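Local coordinates for protein glycosyl hyrolase, family 3 (PDB 3TEV) that probably hydrolyses O-glycosidic bonds as a TIM-barrel glycoside hydrolase of family 3, at residues R17-M23 with R40-A46; L194-S200 with H226-A231; R122-N127 with F331-A335; L283-L289 with K320-L324; N139-I145 with H183-H187. All blocks are in the same frame, centred on the assembly; numbering follows the deposited sequence.

In the fold
From the N terminus, contact 1 closes the first beta-alpha-beta unit, joining the start of strand 22-24 to the end of helix 33-42. Contact 3 opens next, at residues 122-127, and closes only at the last modelled residues; contacts 5, 2 and 4 fall within its span one after another, and none cross. Contact 5 brings together the loops after strands 128-129 and 174-180, and contact 2 forms the small two-stranded sheet beside them; the two touch through K199 and D185. Contact 4 joins the end of helix 275-285 to helix 314-330 and meets contact 1 where R321 bonds Q20. Contact 3 ties the C-terminal tail to the turn between helix 107-124 and strand 128-129.

Contact 1 (R17-M23 with R40-A46); sequences RPGQLLM and REHGIGA
R17 lays its guanidinium over the peptide between H42 and G43, with H42 C off toward the rim of that face. The side chain bends at chi3 (68°), which brings the group's edge round to E41: NH2 of R17 gives a hydrogen bond to E41 O at 2.7 Å, the oxygen tilted from the guanidinium plane. The extended Q20 chain puts CG 3.5 Å from G43 O; its OE1 accepts a hydrogen bond from R17 N at 2.8 Å and also meets R321, while NE2 reaches G43 O through a water. Both segments belong to the first beta-alpha-beta unit of the TIM barrel, and G43, with positive phi, ends helix 33-42 in a Schellman motif. Without a side chain, G19 comes close: its CA lies 3.5 Å from H42 O in a CH...O contact, and a second water joins G19 N to that oxygen. I44 turns its CD1 back toward G19. Deeper in the barrel, selenomethionine M23 sets its CB against A46 CB at 3.8 Å.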
# COMPACT_ATOMS: atom_id res chain seq x y z
N ARG A 17 -1.88 16.88 -10.75
CA ARG A 17 -2.04 16.14 -11.98
C ARG A 17 -2.50 14.71 -11.69
O ARG A 17 -2.18 14.17 -10.65
CB ARG A 17 -0.74 16.12 -12.74
CG ARG A 17 -0.23 17.52 -13.05
CD ARG A 17 1.11 17.44 -13.72
NE ARG A 17 0.95 16.87 -15.05
CZ ARG A 17 1.96 16.51 -15.83
NH1 ARG A 17 3.23 16.65 -15.39
NH2 ARG A 17 1.69 16.00 -17.05
N PRO A 18 -3.24 14.10 -12.63
CA PRO A 18 -3.74 12.74 -12.39
C PRO A 18 -2.61 11.76 -12.10
O PRO A 18 -2.77 10.90 -11.27
CB PRO A 18 -4.46 12.36 -13.69
CG PRO A 18 -4.14 13.45 -14.68
CD PRO A 18 -3.72 14.67 -13.91
N GLY A 19 -1.46 11.90 -12.76
CA GLY A 19 -0.33 10.98 -12.52
C GLY A 19 0.24 11.04 -11.11
O GLY A 19 0.90 10.11 -10.67
N GLN A 20 0.00 12.14 -10.40
CA GLN A 20 0.51 12.30 -9.04
C GLN A 20 -0.28 11.49 -8.01
O GLN A 20 0.09 11.42 -6.82
CB GLN A 20 0.54 13.79 -8.68
CG GLN A 20 1.53 14.58 -9.57
CD GLN A 20 1.45 16.09 -9.42
OE1 GLN A 20 0.38 16.66 -9.09
NE2 GLN A 20 2.58 16.77 -9.70
N LEU A 21 -1.35 10.84 -8.46
CA LEU A 21 -2.20 10.02 -7.58
C LEU A 21 -2.08 8.53 -7.90
O LEU A 21 -2.84 7.73 -7.36
CB LEU A 21 -3.66 10.49 -7.65
CG LEU A 21 -3.91 11.98 -7.40
CD1 LEU A 21 -5.36 12.39 -7.78
CD2 LEU A 21 -3.57 12.37 -5.95
N LEU A 22 -1.14 8.17 -8.77
CA LEU A 22 -0.98 6.77 -9.17
C LEU A 22 0.38 6.21 -8.80
O LEU A 22 1.39 6.93 -8.81
CB LEU A 22 -1.18 6.58 -10.67
CG LEU A 22 -2.41 7.09 -11.41
CD1 LEU A 22 -2.34 6.56 -12.86
CD2 LEU A 22 -3.70 6.64 -10.73
N MSE A 23 0.40 4.92 -8.52
CA MSE A 23 1.63 4.18 -8.32
C MSE A 23 1.61 3.11 -9.41
O MSE A 23 0.67 2.29 -9.49
CB MSE A 23 1.68 3.54 -6.93
CG MSE A 23 2.92 2.66 -6.69
SE MSE A 23 3.02 2.02 -4.83
CE MSE A 23 4.25 3.32 -4.07
N ARG A 40 7.97 11.26 -16.92
CA ARG A 40 8.11 12.70 -16.93
C ARG A 40 6.86 13.34 -17.53
O ARG A 40 6.28 14.26 -16.96
CB ARG A 40 9.37 13.04 -17.72
CG ARG A 40 10.07 14.26 -17.26
CD ARG A 40 11.32 14.54 -18.13
NE ARG A 40 12.56 13.92 -17.64
CZ ARG A 40 13.23 14.35 -16.57
NH1 ARG A 40 12.77 15.37 -15.84
NH2 ARG A 40 14.36 13.76 -16.21
N GLU A 41 6.42 12.81 -18.66
CA GLU A 41 5.21 13.28 -19.35
C GLU A 41 3.97 13.41 -18.45
O GLU A 41 3.26 14.39 -18.53
CB GLU A 41 4.90 12.36 -20.53
CG GLU A 41 3.69 12.74 -21.35
CD GLU A 41 3.63 12.01 -22.69
OE1 GLU A 41 4.02 10.81 -22.77
OE2 GLU A 41 3.19 12.65 -23.68
N HIS A 42 3.74 12.42 -17.59
CA HIS A 42 2.54 12.39 -16.76
C HIS A 42 2.79 12.83 -15.32
O HIS A 42 1.85 12.87 -14.53
CB HIS A 42 1.89 10.98 -16.80
CG HIS A 42 1.50 10.56 -18.17
ND1 HIS A 42 0.48 11.17 -18.88
CD2 HIS A 42 2.02 9.63 -19.01
CE1 HIS A 42 0.38 10.62 -20.08
NE2 HIS A 42 1.30 9.68 -20.18
N GLY A 43 4.04 13.14 -14.99
CA GLY A 43 4.43 13.52 -13.63
C GLY A 43 4.15 12.42 -12.62
O GLY A 43 3.73 12.68 -11.49
N ILE A 44 4.36 11.16 -13.01
CA ILE A 44 4.03 10.06 -12.13
C ILE A 44 4.91 10.20 -10.86
O ILE A 44 6.09 10.44 -10.95
CB ILE A 44 4.32 8.71 -12.83
CG1 ILE A 44 3.52 8.57 -14.14
CG2 ILE A 44 4.17 7.53 -11.86
CD1 ILE A 44 2.12 8.15 -13.96
N GLY A 45 4.32 10.07 -9.69
CA GLY A 45 5.08 10.31 -8.48
C GLY A 45 5.39 9.06 -7.67
O GLY A 45 6.10 9.13 -6.67
N ALA A 46 4.88 7.90 -8.10
CA ALA A 46 5.09 6.70 -7.31
C ALA A 46 5.24 5.47 -8.20
O ALA A 46 4.53 5.34 -9.20
CB ALA A 46 3.96 6.52 -6.30
O HOH W 1 -0.84 13.44 -14.99
O HOH W 2 4.91 15.13 -10.60

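Contact 2 (L194-S200 with H226-A231); sequences LPRVSKS and HIVYDA
R196, on strand 196-197, meets D230, the residue that follows Y229 in the chain, NH2 of R196 lying 2.8 Å from D230 OD1 in a salt bridge; NE adds a weak bond to the same oxygen. The carboxylate is met on its syn side, with the two flat groups turned 43° apart. A bend at chi3 (78°) folds the arginine over V228, whose CG1 packs against one guanidinium face. V197 and Y229 lie side by side on the other face of this sheet, V197 CB 3.7 Å from Y229 CD1, and V197 CG2 also touches CG2 of I227. Strands 196-197 and 228-229 make a two-stranded parallel sheet apart from the main barrel strands. Its ladder runs from V228 N to P195 O (3.0 Å), from V197 N to V228 O (2.8 Å) and from D230 N to V197 O (3.1 Å). Past the last rung a water receives A231 N and donates to the carbonyls of V197 and K199, bridging the diverging chains. In the next shell, A234 O takes a further bond from R196 NH2, and Y229 OH is bonded to G182 O, which fixes the outer end of the ring. S200 is the N-cap of helix 201-206, while K199 points away from the strand pair to salt bridges with E208 and D185.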
# COMPACT_ATOMS: atom_id res chain seq x y z
N LEU A 194 -15.54 -11.19 -5.17
CA LEU A 194 -14.75 -10.54 -4.13
C LEU A 194 -14.80 -11.38 -2.87
O LEU A 194 -15.85 -11.88 -2.51
CB LEU A 194 -15.28 -9.13 -3.83
CG LEU A 194 -15.12 -8.11 -4.97
CD1 LEU A 194 -15.87 -6.83 -4.64
CD2 LEU A 194 -13.63 -7.81 -5.25
N PRO A 195 -13.66 -11.56 -2.19
CA PRO A 195 -13.74 -12.26 -0.92
C PRO A 195 -14.57 -11.47 0.08
O PRO A 195 -14.61 -10.23 -0.00
CB PRO A 195 -12.28 -12.34 -0.46
CG PRO A 195 -11.47 -11.57 -1.45
CD PRO A 195 -12.28 -11.34 -2.66
N ARG A 196 -15.25 -12.18 0.98
CA ARG A 196 -16.09 -11.57 2.01
C ARG A 196 -15.64 -11.96 3.41
O ARG A 196 -15.05 -13.02 3.62
CB ARG A 196 -17.56 -11.98 1.85
CG ARG A 196 -18.19 -11.65 0.52
CD ARG A 196 -19.69 -11.95 0.53
NE ARG A 196 -20.48 -10.92 1.22
CZ ARG A 196 -20.95 -9.80 0.63
NH1 ARG A 196 -20.72 -9.57 -0.66
NH2 ARG A 196 -21.65 -8.92 1.34
N VAL A 197 -15.93 -11.10 4.38
CA VAL A 197 -15.81 -11.42 5.78
C VAL A 197 -17.18 -11.13 6.38
O VAL A 197 -17.68 -10.01 6.27
CB VAL A 197 -14.71 -10.59 6.46
CG1 VAL A 197 -14.73 -10.77 7.99
CG2 VAL A 197 -13.36 -10.96 5.90
N SER A 198 -17.79 -12.13 7.00
CA SER A 198 -19.15 -11.96 7.49
C SER A 198 -19.25 -11.84 9.02
O SER A 198 -20.35 -11.86 9.58
CB SER A 198 -20.01 -13.11 7.00
OG SER A 198 -19.56 -14.29 7.65
N LYS A 199 -18.10 -11.73 9.69
CA LYS A 199 -18.03 -11.55 11.15
C LYS A 199 -18.71 -10.26 11.60
O LYS A 199 -18.73 -9.27 10.86
CB LYS A 199 -16.57 -11.48 11.60
CG LYS A 199 -15.79 -12.76 11.35
CD LYS A 199 -14.33 -12.61 11.74
CE LYS A 199 -13.59 -13.90 11.47
NZ LYS A 199 -12.15 -13.81 11.82
N SER A 200 -19.21 -10.27 12.83
CA SER A 200 -19.79 -9.08 13.45
C SER A 200 -18.74 -8.01 13.74
O SER A 200 -17.52 -8.29 13.76
CB SER A 200 -20.48 -9.46 14.75
OG SER A 200 -19.51 -9.84 15.72
N HIS A 226 -9.14 -5.54 -1.15
CA HIS A 226 -10.35 -5.71 -1.95
C HIS A 226 -11.28 -6.74 -1.29
O HIS A 226 -11.58 -7.77 -1.88
CB HIS A 226 -10.02 -6.20 -3.37
CG HIS A 226 -9.05 -5.34 -4.12
ND1 HIS A 226 -9.09 -3.96 -4.11
CD2 HIS A 226 -8.02 -5.68 -4.94
CE1 HIS A 226 -8.12 -3.49 -4.86
NE2 HIS A 226 -7.46 -4.51 -5.38
N ILE A 227 -11.73 -6.48 -0.08
CA ILE A 227 -12.55 -7.43 0.65
C ILE A 227 -13.83 -6.76 1.13
O ILE A 227 -13.80 -5.61 1.54
CB ILE A 227 -11.78 -8.00 1.87
CG1 ILE A 227 -10.49 -8.69 1.41
CG2 ILE A 227 -12.66 -8.95 2.72
CD1 ILE A 227 -9.46 -8.85 2.54
N VAL A 228 -14.94 -7.48 1.05
CA VAL A 228 -16.22 -6.96 1.50
C VAL A 228 -16.43 -7.40 2.95
O VAL A 228 -16.41 -8.60 3.25
CB VAL A 228 -17.41 -7.45 0.58
CG1 VAL A 228 -18.73 -6.84 1.02
CG2 VAL A 228 -17.16 -7.11 -0.89
N TYR A 229 -16.59 -6.43 3.86
CA TYR A 229 -16.93 -6.71 5.27
C TYR A 229 -18.40 -6.38 5.52
O TYR A 229 -18.75 -5.20 5.59
CB TYR A 229 -16.04 -5.91 6.22
CG TYR A 229 -14.58 -6.26 6.05
CD1 TYR A 229 -13.90 -7.05 6.98
CD2 TYR A 229 -13.90 -5.84 4.91
CE1 TYR A 229 -12.55 -7.40 6.78
CE2 TYR A 229 -12.59 -6.16 4.71
CZ TYR A 229 -11.92 -6.94 5.62
OH TYR A 229 -10.59 -7.22 5.34
N ASP A 230 -19.23 -7.42 5.63
CA ASP A 230 -20.67 -7.28 5.90
C ASP A 230 -21.00 -6.30 7.03
O ASP A 230 -21.99 -5.57 6.97
CB ASP A 230 -21.30 -8.63 6.27
CG ASP A 230 -21.29 -9.64 5.14
OD1 ASP A 230 -20.91 -9.30 4.00
OD2 ASP A 230 -21.66 -10.80 5.39
N ALA A 231 -20.17 -6.29 8.08
CA ALA A 231 -20.48 -5.52 9.27
C ALA A 231 -20.12 -4.04 9.10
O ALA A 231 -20.53 -3.23 9.90
CB ALA A 231 -19.79 -6.11 10.50
O HOH W 3 -18.15 -8.17 8.47

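Contact 3 (R122-N127 with F331-A335); sequences RSVGIN and FPAQA
N127 presses its side chain against A333 and F331, CB and CG resting near the F331 carbonyl and ND2 3.5 Å from A333 CB. Chi1 of 62° sets the amide between the backbone N and the carbonyl carbon, from where ND2 donates to F331 O at 2.8 Å, approaching almost end-on to the carbonyl. R122 bends at chi2 and chi3 so that its guanidinium comes edge-on to A333 O: NH1 at 2.6 Å and NH2 at 2.9 Å both grip this one oxygen, from the same face of its carbonyl plane. NH2 also bonds Q334 O at 3.0 Å, and NH1 reaches back to I126 O at 2.9 Å. P332 O sits over one face of the group. G125, with positive phi, ends helix 107-124 in a Schellman motif; A335 CB packs on its CA. N127 is tied to A75 and I77, at the entry to the barrel strands. As acceptors, the backbone carbonyl oxygens probably stabilise the arginine charge, and the bonds fix the path of the C-terminal tail.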
# COMPACT_ATOMS: atom_id res chain seq x y z
N ARG A 122 17.36 1.40 1.90
CA ARG A 122 17.88 2.75 1.94
C ARG A 122 19.18 2.89 1.13
O ARG A 122 19.34 3.87 0.39
CB ARG A 122 18.05 3.20 3.40
CG ARG A 122 18.42 4.67 3.62
CD ARG A 122 17.20 5.60 3.54
NE ARG A 122 16.42 5.40 2.30
CZ ARG A 122 16.65 6.02 1.15
NH1 ARG A 122 15.91 5.73 0.09
NH2 ARG A 122 17.62 6.93 1.04
N SER A 123 20.08 1.92 1.21
CA SER A 123 21.32 2.03 0.43
C SER A 123 21.13 1.92 -1.09
O SER A 123 21.97 2.43 -1.84
CB SER A 123 22.43 1.10 0.94
OG SER A 123 22.33 -0.20 0.37
N VAL A 124 20.04 1.31 -1.55
CA VAL A 124 19.78 1.27 -3.01
C VAL A 124 18.85 2.37 -3.50
O VAL A 124 18.72 2.57 -4.70
CB VAL A 124 19.35 -0.14 -3.53
CG1 VAL A 124 20.44 -1.18 -3.21
CG2 VAL A 124 18.00 -0.56 -2.95
N GLY A 125 18.21 3.09 -2.58
CA GLY A 125 17.42 4.27 -2.90
C GLY A 125 15.92 4.04 -2.89
O GLY A 125 15.17 4.72 -3.62
N ILE A 126 15.50 3.05 -2.10
CA ILE A 126 14.08 2.74 -1.92
C ILE A 126 13.61 3.38 -0.62
O ILE A 126 14.30 3.30 0.40
CB ILE A 126 13.86 1.21 -1.89
CG1 ILE A 126 13.95 0.65 -3.33
CG2 ILE A 126 12.49 0.86 -1.30
CD1 ILE A 126 14.33 -0.84 -3.42
N ASN A 127 12.44 4.01 -0.64
CA ASN A 127 11.94 4.69 0.55
C ASN A 127 10.58 4.18 1.05
O ASN A 127 9.97 4.79 1.94
CB ASN A 127 11.94 6.22 0.35
CG ASN A 127 11.03 6.69 -0.80
OD1 ASN A 127 10.52 5.89 -1.59
ND2 ASN A 127 10.81 8.00 -0.87
N PHE A 331 10.65 10.62 4.50
CA PHE A 331 11.41 9.46 4.07
C PHE A 331 11.91 9.68 2.63
O PHE A 331 11.45 9.04 1.69
CB PHE A 331 10.53 8.21 4.12
CG PHE A 331 9.97 7.90 5.50
CD1 PHE A 331 10.82 7.51 6.55
CD2 PHE A 331 8.60 7.95 5.74
CE1 PHE A 331 10.32 7.18 7.81
CE2 PHE A 331 8.08 7.61 7.00
CZ PHE A 331 8.95 7.24 8.05
N PRO A 332 12.87 10.60 2.45
CA PRO A 332 13.34 10.89 1.10
C PRO A 332 14.01 9.68 0.43
O PRO A 332 14.75 8.92 1.08
CB PRO A 332 14.35 12.03 1.30
CG PRO A 332 14.78 11.94 2.72
CD PRO A 332 13.70 11.23 3.49
N ALA A 333 13.75 9.51 -0.87
CA ALA A 333 14.33 8.41 -1.62
C ALA A 333 15.84 8.53 -1.81
O ALA A 333 16.56 7.56 -1.60
CB ALA A 333 13.65 8.25 -2.96
N GLN A 334 16.33 9.70 -2.21
CA GLN A 334 17.74 9.83 -2.56
C GLN A 334 18.65 9.02 -1.60
O GLN A 334 18.69 9.28 -0.39
CB GLN A 334 18.15 11.31 -2.67
CG GLN A 334 19.53 11.53 -3.29
CD GLN A 334 19.82 12.99 -3.60
OE1 GLN A 334 18.91 13.78 -3.86
NE2 GLN A 334 21.10 13.34 -3.59
N ALA A 335 19.36 8.04 -2.17
CA ALA A 335 20.18 7.06 -1.45
C ALA A 335 21.32 7.70 -0.65
O ALA A 335 22.34 8.09 -1.22
CB ALA A 335 20.76 6.05 -2.44

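Contact 4 (L283-L289 with K320-L324); sequences LRAGADL and KRERL
K320 extends from helix 314-330 to the end of helix 275-285 and hydrogen-bonds two backbone oxygens there, its NZ lying 2.7 Å from L283 O and 2.8 Å from A287 O. The chain is extended through chi2 and chi3, then bent at chi4 (-58°), which turns the ammonium between the two carbonyls. Two waters add to this set: one carries NZ on to R284 O, the other to D288 OD1. G286, with positive phi, ends the helix in a Schellman motif, so the contact joins the C-terminal end of helix 275-285, and the turn into strand 290-291 beside strand 22-24, to helix 314-330, the last modelled helix.

The charged pair is D288 and R323. NH1 of R323 meets D288 OD1 at 2.9 Å on the syn side, the two side chains crossing at about a right angle with their planes 41° apart. OD2 of D288 is held by R250 and by I259 N, and R323 has a second carboxylate partner in D256.

The aliphatic part of K320 runs past the carboxylate, CG 3.5 Å from D288 OD1. Carbon meets carbon where K320 CD lies 4.2 Å from L283 CD2 and L324 CD1 touches L289 CD1 at 4.0 Å. The ammonium should interact favourably with the helix end at L283 O and with A287 O just beyond, and D288, buried between arginines, is probably kept ionised.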
# COMPACT_ATOMS: atom_id res chain seq x y z
N LEU A 283 -10.35 6.79 -5.09
CA LEU A 283 -9.90 8.10 -4.68
C LEU A 283 -11.05 8.83 -3.98
O LEU A 283 -10.86 9.37 -2.90
CB LEU A 283 -9.36 8.90 -5.86
CG LEU A 283 -8.03 8.38 -6.44
CD1 LEU A 283 -7.83 8.93 -7.84
CD2 LEU A 283 -6.81 8.70 -5.52
N ARG A 284 -12.25 8.76 -4.57
CA ARG A 284 -13.43 9.40 -3.97
C ARG A 284 -13.75 8.82 -2.60
O ARG A 284 -14.05 9.57 -1.66
CB ARG A 284 -14.66 9.24 -4.87
CG ARG A 284 -14.73 10.18 -6.05
CD ARG A 284 -16.13 10.13 -6.72
NE ARG A 284 -16.28 11.21 -7.68
CZ ARG A 284 -16.63 11.05 -8.95
NH1 ARG A 284 -16.89 9.85 -9.44
NH2 ARG A 284 -16.73 12.11 -9.74
N ALA A 285 -13.69 7.49 -2.47
CA ALA A 285 -13.96 6.84 -1.19
C ALA A 285 -12.99 7.26 -0.08
O ALA A 285 -13.34 7.21 1.11
CB ALA A 285 -13.95 5.32 -1.36
N GLY A 286 -11.78 7.67 -0.45
CA GLY A 286 -10.79 8.09 0.55
C GLY A 286 -9.32 7.70 0.37
O GLY A 286 -8.49 8.12 1.18
N ALA A 287 -8.99 6.90 -0.65
CA ALA A 287 -7.59 6.60 -0.97
C ALA A 287 -6.85 7.87 -1.39
O ALA A 287 -7.43 8.75 -2.04
CB ALA A 287 -7.51 5.58 -2.09
N ASP A 288 -5.57 7.96 -1.02
CA ASP A 288 -4.69 9.03 -1.52
C ASP A 288 -3.95 8.60 -2.78
O ASP A 288 -3.47 9.45 -3.54
CB ASP A 288 -3.63 9.38 -0.47
CG ASP A 288 -4.25 9.77 0.84
OD1 ASP A 288 -5.03 10.75 0.86
OD2 ASP A 288 -4.00 9.07 1.85
N LEU A 289 -3.83 7.28 -2.97
CA LEU A 289 -2.92 6.71 -3.97
C LEU A 289 -3.54 5.44 -4.54
O LEU A 289 -3.99 4.57 -3.79
CB LEU A 289 -1.56 6.34 -3.31
CG LEU A 289 -0.40 5.93 -4.26
CD1 LEU A 289 -0.10 7.02 -5.35
CD2 LEU A 289 0.87 5.62 -3.48
N LYS A 320 -4.80 14.89 -0.78
CA LYS A 320 -4.22 13.57 -1.03
C LYS A 320 -2.75 13.71 -1.45
O LYS A 320 -1.90 13.01 -0.92
CB LYS A 320 -5.00 12.78 -2.08
CG LYS A 320 -6.48 12.55 -1.75
CD LYS A 320 -7.21 12.00 -3.03
CE LYS A 320 -8.71 11.90 -2.85
NZ LYS A 320 -9.04 11.02 -1.68
N ARG A 321 -2.46 14.62 -2.36
CA ARG A 321 -1.07 14.79 -2.82
C ARG A 321 -0.12 15.24 -1.70
O ARG A 321 1.02 14.77 -1.63
CB ARG A 321 -0.98 15.75 -4.03
CG ARG A 321 0.42 15.79 -4.63
CD ARG A 321 0.54 16.74 -5.84
NE ARG A 321 0.33 18.12 -5.40
CZ ARG A 321 0.29 19.19 -6.20
NH1 ARG A 321 0.44 19.09 -7.52
NH2 ARG A 321 0.12 20.39 -5.64
N GLU A 322 -0.59 16.15 -0.84
CA GLU A 322 0.18 16.59 0.30
C GLU A 322 0.52 15.47 1.29
O GLU A 322 1.60 15.47 1.86
CB GLU A 322 -0.52 17.77 1.00
CG GLU A 322 0.14 18.24 2.35
CD GLU A 322 1.66 18.59 2.24
OE1 GLU A 322 2.14 18.99 1.14
OE2 GLU A 322 2.38 18.47 3.28
N ARG A 323 -0.38 14.52 1.50
CA ARG A 323 -0.06 13.34 2.31
C ARG A 323 1.10 12.55 1.69
O ARG A 323 2.00 12.07 2.42
CB ARG A 323 -1.26 12.42 2.47
CG ARG A 323 -2.30 12.99 3.41
CD ARG A 323 -3.28 11.92 3.83
NE ARG A 323 -4.37 12.49 4.63
CZ ARG A 323 -5.57 12.80 4.15
NH1 ARG A 323 -5.88 12.60 2.87
NH2 ARG A 323 -6.47 13.32 4.98
N LEU A 324 1.08 12.44 0.37
CA LEU A 324 2.11 11.72 -0.36
C LEU A 324 3.43 12.47 -0.29
O LEU A 324 4.49 11.89 -0.14
CB LEU A 324 1.70 11.53 -1.81
CG LEU A 324 0.45 10.67 -2.05
CD1 LEU A 324 0.08 10.57 -3.55
CD2 LEU A 324 0.64 9.29 -1.45
O HOH W 4 -12.02 11.30 -0.61
O HOH W 5 -8.17 11.53 1.00

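Contact 5 (N139-I145 with H183-H187); sequences NPANPVI and HGDTH
Chi1 near 180° in both N142 (-175°) and D185 (-170°) swings their polar ends away from the backbone N and into each other, so that N142 ND2 donates a hydrogen bond to D185 OD1 at 3.1 Å. N139 ND2 donates another to D185 OD1, also at 3.1 Å. The two amides approach from opposite faces of the carboxylate plane, N139 on the syn side and N142 on the anti side. N142 ND2 also hydrogen-bonds T186 O at 3.0 Å, from above that carbonyl's plane. Next to this polar cluster V144 CG1 lies 3.6 Å from H183 ND1, and I145 CD1 packs on H183 CB at 3.8 Å, both crossing the histidine at about a right angle. A water joins I145 N to G184 O. The 139-145 loop opens with a type I turn from N139 to N142; H183 to T186 end a K-H-F-P-G-H-G-D-T run like that of NagZ-type family 3 enzymes, whose acid/base Asp-His pair lies further along the same loop, as probably here. H183 ND1 is buried without a polar partner in the model. With two amides on OD1 and K199 on OD2, the D185 carboxylate is fixed in rotation and joins the two loops.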
# COMPACT_ATOMS: atom_id res chain seq x y z
N ASN A 139 -7.91 -18.53 11.66
CA ASN A 139 -8.59 -19.78 11.35
C ASN A 139 -7.56 -20.80 10.86
O ASN A 139 -6.95 -20.60 9.80
CB ASN A 139 -9.68 -19.53 10.30
CG ASN A 139 -10.82 -20.55 10.34
OD1 ASN A 139 -10.71 -21.64 10.93
ND2 ASN A 139 -11.94 -20.20 9.70
N PRO A 140 -7.35 -21.88 11.63
CA PRO A 140 -6.41 -22.93 11.22
C PRO A 140 -6.84 -23.63 9.92
O PRO A 140 -5.99 -23.92 9.07
CB PRO A 140 -6.39 -23.90 12.41
CG PRO A 140 -7.66 -23.63 13.16
CD PRO A 140 -7.95 -22.17 12.95
N ALA A 141 -8.15 -23.86 9.77
CA ALA A 141 -8.71 -24.51 8.57
C ALA A 141 -8.89 -23.56 7.37
O ALA A 141 -9.46 -23.95 6.35
CB ALA A 141 -10.03 -25.23 8.91
N ASN A 142 -8.41 -22.33 7.51
CA ASN A 142 -8.43 -21.35 6.42
C ASN A 142 -7.17 -20.46 6.44
O ASN A 142 -7.26 -19.27 6.78
CB ASN A 142 -9.72 -20.50 6.47
CG ASN A 142 -9.85 -19.54 5.29
OD1 ASN A 142 -9.43 -19.84 4.17
ND2 ASN A 142 -10.46 -18.38 5.53
N PRO A 143 -5.99 -21.03 6.09
CA PRO A 143 -4.78 -20.20 6.08
C PRO A 143 -4.62 -19.41 4.77
O PRO A 143 -3.91 -19.84 3.86
CB PRO A 143 -3.65 -21.23 6.26
CG PRO A 143 -4.21 -22.54 5.73
CD PRO A 143 -5.71 -22.42 5.66
N VAL A 144 -5.31 -18.26 4.68
CA VAL A 144 -5.23 -17.39 3.50
C VAL A 144 -3.84 -16.74 3.42
O VAL A 144 -3.26 -16.62 2.33
CB VAL A 144 -6.34 -16.28 3.50
CG1 VAL A 144 -6.25 -15.39 2.25
CG2 VAL A 144 -7.74 -16.88 3.61
N ILE A 145 -3.33 -16.34 4.58
CA ILE A 145 -2.07 -15.61 4.68
C ILE A 145 -0.92 -16.54 5.07
O ILE A 145 0.15 -16.51 4.44
CB ILE A 145 -2.22 -14.37 5.62
CG1 ILE A 145 -3.30 -13.39 5.07
CG2 ILE A 145 -0.88 -13.66 5.86
CD1 ILE A 145 -3.14 -12.95 3.57
N HIS A 183 -6.93 -9.39 6.10
CA HIS A 183 -7.11 -10.45 5.09
C HIS A 183 -7.12 -11.84 5.70
O HIS A 183 -7.25 -12.84 4.97
CB HIS A 183 -5.97 -10.41 4.07
CG HIS A 183 -6.40 -10.70 2.67
ND1 HIS A 183 -6.99 -11.90 2.29
CD2 HIS A 183 -6.32 -9.95 1.53
CE1 HIS A 183 -7.27 -11.87 1.00
NE2 HIS A 183 -6.87 -10.70 0.51
N GLY A 184 -6.96 -11.91 7.02
CA GLY A 184 -6.72 -13.18 7.68
C GLY A 184 -7.72 -14.31 7.49
O GLY A 184 -7.33 -15.48 7.43
N ASP A 185 -9.01 -13.99 7.39
CA ASP A 185 -10.04 -15.03 7.45
C ASP A 185 -11.21 -14.81 6.48
O ASP A 185 -12.38 -14.81 6.86
CB ASP A 185 -10.52 -15.18 8.89
CG ASP A 185 -11.40 -16.40 9.10
OD1 ASP A 185 -11.23 -17.43 8.40
OD2 ASP A 185 -12.29 -16.31 9.97
N THR A 186 -10.85 -14.67 5.20
CA THR A 186 -11.80 -14.30 4.14
C THR A 186 -12.37 -15.54 3.46
O THR A 186 -11.71 -16.58 3.46
CB THR A 186 -11.11 -13.38 3.09
OG1 THR A 186 -9.96 -14.03 2.54
CG2 THR A 186 -10.64 -12.10 3.74
N HIS A 187 -13.60 -15.45 2.93
CA HIS A 187 -14.19 -16.53 2.12
C HIS A 187 -14.61 -16.06 0.72
O HIS A 187 -15.30 -15.05 0.57
CB HIS A 187 -15.33 -17.29 2.85
CG HIS A 187 -16.60 -16.50 3.07
ND1 HIS A 187 -16.92 -15.92 4.28
CD2 HIS A 187 -17.65 -16.25 2.25
CE1 HIS A 187 -18.09 -15.31 4.19
NE2 HIS A 187 -18.56 -15.50 2.96
O HOH W 6 -4.44 -16.62 7.29